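Local coordinates for Acarbose/maltose binding protein GacH (Streptomyces glaucescens, PDB 3K01) that binds acarbose and an acarbose homolog, and probably maltose, as the solute receptor of an ABC transporter, at residues 191-196 with 201-206. Sequence-based numbering, arbitrary orientation.
Sequences WFLPYL and GDLVDE
Leu-196 and Leu-203 meet methyl to methyl, 3.6 Å from CD2 to CD2, where the chain, after a short helix, turns back past it at a slant. Leu-193, one helical turn before Leu-196, brings its own CD2 to the same methyl of Leu-203 at 3.9 Å, its side chain crossing that of Leu-203 at about a right angle. Leucine suits this buried seam because its forked, apolar end has no polar group to satisfy and offers two methyls for packing. With CG anti to the backbone N (chi1 -179°), Leu-196 reaches out over the returning backbone: its CG lies 3.8 Å from C of Gly-201. CD2 of Leu-196 is equally far from CA of Asp-202. Gly-201, having no side chain, lets CD1 of Leu-196 settle 4.0 Å from its CA.

The amide N of Gly-201 donates to O of Leu-196 at 2.9 Å, a bond from residue i+5 to i of the kind that accompanies the closing of a helix's C-terminal end. Asp-202 suits the next position because its short carboxylate can bend back to the following amide: OD1 accepts N of Leu-203 at 2.8 Å, on the anti side.

Around this turn, Phe-376 of helix 376-387 packs on Leu-193 and Ile-379 on Leu-203, while Pro-294 of strand 293-302 also touches Leu-193. Beyond Leu-203, which shares backbone hydrogen bonds with Thr-212, the chain enters the small antiparallel hairpin of strands 204-205 and 210-211.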
ATOM      1  N   TRP A 191       7.179   4.927   5.494  1.00  6.66           N
ATOM      2  CA  TRP A 191       8.419   5.159   4.772  1.00  7.13           C
ATOM      3  C   TRP A 191       9.646   4.572   5.436  1.00  7.14           C
ATOM      4  O   TRP A 191      10.715   4.575   4.832  1.00  7.88           O
ATOM      5  CB  TRP A 191       8.618   6.659   4.510  1.00  7.30           C
ATOM      6  CG  TRP A 191       7.881   7.184   3.254  1.00  7.18           C
ATOM      7  CD1 TRP A 191       8.475   7.532   2.069  1.00  7.99           C
ATOM      8  CD2 TRP A 191       6.473   7.435   3.081  1.00  7.24           C
ATOM      9  NE1 TRP A 191       7.523   7.967   1.180  1.00  8.92           N
ATOM     10  CE2 TRP A 191       6.286   7.913   1.759  1.00  7.80           C
ATOM     11  CE3 TRP A 191       5.350   7.293   3.906  1.00  9.34           C
ATOM     12  CZ2 TRP A 191       5.020   8.247   1.248  1.00  9.38           C
ATOM     13  CZ3 TRP A 191       4.093   7.624   3.402  1.00 10.17           C
ATOM     14  CH2 TRP A 191       3.936   8.093   2.087  1.00 10.10           C
ATOM     15  N   PHE A 192       9.519   4.056   6.659  1.00  6.63           N
ATOM     16  CA  PHE A 192      10.610   3.302   7.232  1.00  7.03           C
ATOM     17  C   PHE A 192      10.727   1.902   6.633  1.00  6.81           C
ATOM     18  O   PHE A 192      11.812   1.315   6.585  1.00  6.37           O
ATOM     19  CB  PHE A 192      10.411   3.220   8.760  1.00  7.76           C
ATOM     20  CG  PHE A 192      11.472   2.456   9.480  1.00  8.05           C
ATOM     21  CD1 PHE A 192      12.758   2.977   9.577  1.00  9.47           C
ATOM     22  CD2 PHE A 192      11.189   1.243  10.085  1.00  8.40           C
ATOM     23  CE1 PHE A 192      13.758   2.278  10.304  1.00 10.89           C
ATOM     24  CE2 PHE A 192      12.204   0.545  10.818  1.00  8.82           C
ATOM     25  CZ  PHE A 192      13.460   1.067  10.906  1.00  9.70           C
ATOM     26  N   LEU A 193       9.578   1.353   6.227  1.00  6.48           N
ATOM     27  CA  LEU A 193       9.534  -0.052   5.895  1.00  6.59           C
ATOM     28  C   LEU A 193      10.475  -0.476   4.761  1.00  6.60           C
ATOM     29  O   LEU A 193      11.104  -1.530   4.862  1.00  6.62           O
ATOM     30  CB  LEU A 193       8.080  -0.523   5.678  1.00  7.38           C
ATOM     31  CG  LEU A 193       7.192  -0.385   6.923  1.00  7.31           C
ATOM     32  CD1 LEU A 193       5.758  -0.775   6.580  1.00  9.38           C
ATOM     33  CD2 LEU A 193       7.685  -1.281   8.060  1.00  9.79           C
ATOM     34  N   PRO A 194      10.635   0.334   3.701  1.00  5.66           N
ATOM     35  CA  PRO A 194      11.636  -0.077   2.693  1.00  6.35           C
ATOM     36  C   PRO A 194      13.033  -0.308   3.259  1.00  6.31           C
ATOM     37  O   PRO A 194      13.734  -1.215   2.817  1.00  6.70           O
ATOM     38  CB  PRO A 194      11.638   1.120   1.723  1.00  6.82           C
ATOM     39  CG  PRO A 194      10.232   1.638   1.800  1.00  6.19           C
ATOM     40  CD  PRO A 194       9.914   1.562   3.284  1.00  6.22           C
ATOM     41  N   TYR A 195      13.430   0.522   4.225  1.00  6.42           N
ATOM     42  CA  TYR A 195      14.742   0.338   4.857  1.00  6.87           C
ATOM     43  C   TYR A 195      14.817  -0.923   5.703  1.00  7.20           C
ATOM     44  O   TYR A 195      15.836  -1.621   5.702  1.00  7.56           O
ATOM     45  CB  TYR A 195      15.139   1.587   5.673  1.00  7.41           C
ATOM     46  CG  TYR A 195      15.185   2.805   4.775  1.00  7.68           C
ATOM     47  CD1 TYR A 195      16.160   2.960   3.794  1.00  9.28           C
ATOM     48  CD2 TYR A 195      14.213   3.770   4.873  1.00  8.45           C
ATOM     49  CE1 TYR A 195      16.152   4.071   2.946  1.00  9.74           C
ATOM     50  CE2 TYR A 195      14.193   4.874   4.046  1.00  9.87           C
ATOM     51  CZ  TYR A 195      15.184   5.008   3.092  1.00  9.65           C
ATOM     52  OH  TYR A 195      15.122   6.098   2.232  1.00 11.75           O
ATOM     53  N   LEU A 196      13.727  -1.222   6.417  1.00  7.02           N
ATOM     54  CA  LEU A 196      13.658  -2.451   7.192  1.00  7.15           C
ATOM     55  C   LEU A 196      13.761  -3.673   6.266  1.00  7.22           C
ATOM     56  O   LEU A 196      14.579  -4.574   6.485  1.00  8.01           O
ATOM     57  CB  LEU A 196      12.375  -2.487   8.003  1.00  7.18           C
ATOM     58  CG  LEU A 196      12.216  -3.752   8.874  1.00  7.38           C
ATOM     59  CD1 LEU A 196      13.321  -3.860   9.938  1.00  8.89           C
ATOM     60  CD2 LEU A 196      10.864  -3.731   9.498  1.00  8.89           C
ATOM     61  N   GLY A 201      14.808  -7.430   7.154  1.00  8.25           N
ATOM     62  CA  GLY A 201      14.030  -7.462   8.393  1.00  8.73           C
ATOM     63  C   GLY A 201      12.531  -7.448   8.180  1.00  8.44           C
ATOM     64  O   GLY A 201      12.042  -7.365   7.041  1.00  9.35           O
ATOM     65  N   ASP A 202      11.782  -7.573   9.272  1.00  7.81           N
ATOM     66  CA  ASP A 202      10.328  -7.518   9.237  1.00  9.08           C
ATOM     67  C   ASP A 202       9.827  -7.250  10.643  1.00  8.72           C
ATOM     68  O   ASP A 202      10.599  -7.307  11.617  1.00  9.93           O
ATOM     69  CB  ASP A 202       9.717  -8.818   8.701  1.00  9.94           C
ATOM     70  CG  ASP A 202       8.440  -8.586   7.915  1.00 10.02           C
ATOM     71  OD1 ASP A 202       7.719  -7.598   8.155  1.00  9.91           O
ATOM     72  OD2 ASP A 202       8.132  -9.468   7.076  1.00 14.72           O
ATOM     73  N   LEU A 203       8.533  -6.975  10.759  1.00  8.84           N
ATOM     74  CA  LEU A 203       7.948  -6.512  12.002  1.00  8.95           C
ATOM     75  C   LEU A 203       7.758  -7.651  12.997  1.00  9.45           C
ATOM     76  O   LEU A 203       8.244  -7.600  14.137  1.00  9.29           O
ATOM     77  CB  LEU A 203       6.615  -5.798  11.706  1.00  8.97           C
ATOM     78  CG  LEU A 203       6.740  -4.610  10.744  1.00  9.74           C
ATOM     79  CD1 LEU A 203       5.355  -3.992  10.491  1.00 11.71           C
ATOM     80  CD2 LEU A 203       7.717  -3.555  11.257  1.00 10.41           C
ATOM     81  N   VAL A 204       7.067  -8.700  12.555  1.00 10.08           N
ATOM     82  CA  VAL A 204       6.808  -9.872  13.384  1.00 12.93           C
ATOM     83  C   VAL A 204       6.840 -11.124  12.541  1.00 14.87           C
ATOM     84  O   VAL A 204       6.697 -11.080  11.308  1.00 16.48           O
ATOM     85  CB  VAL A 204       5.435  -9.809  14.107  1.00 12.56           C
ATOM     86  CG1 VAL A 204       5.344  -8.628  15.004  1.00 12.50           C
ATOM     87  CG2 VAL A 204       4.275  -9.826  13.090  1.00 14.00           C
ATOM     88  N   ASP A 205       7.043 -12.242  13.226  1.00 16.92           N
ATOM     89  CA  ASP A 205       6.867 -13.563  12.641  1.00 19.25           C
ATOM     90  C   ASP A 205       5.535 -14.097  13.200  1.00 19.95           C
ATOM     91  O   ASP A 205       5.475 -14.565  14.336  1.00 19.08           O
ATOM     92  CB  ASP A 205       8.063 -14.438  13.033  1.00 19.35           C
ATOM     93  CG  ASP A 205       8.021 -15.829  12.419  1.00 22.32           C
ATOM     94  OD1 ASP A 205       6.962 -16.250  11.910  1.00 24.51           O
ATOM     95  OD2 ASP A 205       9.073 -16.496  12.470  1.00 24.17           O
ATOM     96  N   GLU A 206       4.464 -13.981  12.419  1.00 22.30           N
ATOM     97  CA  GLU A 206       3.139 -14.444  12.854  1.00 24.95           C
ATOM     98  C   GLU A 206       3.177 -15.926  13.189  1.00 25.36           C
ATOM     99  O   GLU A 206       2.726 -16.339  14.252  1.00 25.55           O
ATOM    100  CB  GLU A 206       2.091 -14.249  11.755  1.00 25.35           C
ATOM    101  CG  GLU A 206       2.069 -12.911  11.058  1.00 27.17           C
ATOM    102  CD  GLU A 206       0.977 -12.859  10.012  1.00 27.05           C
ATOM    103  OE1 GLU A 206       1.255 -12.427   8.866  1.00 24.89           O
ATOM    104  OE2 GLU A 206      -0.165 -13.284  10.336  1.00 28.92           O
TER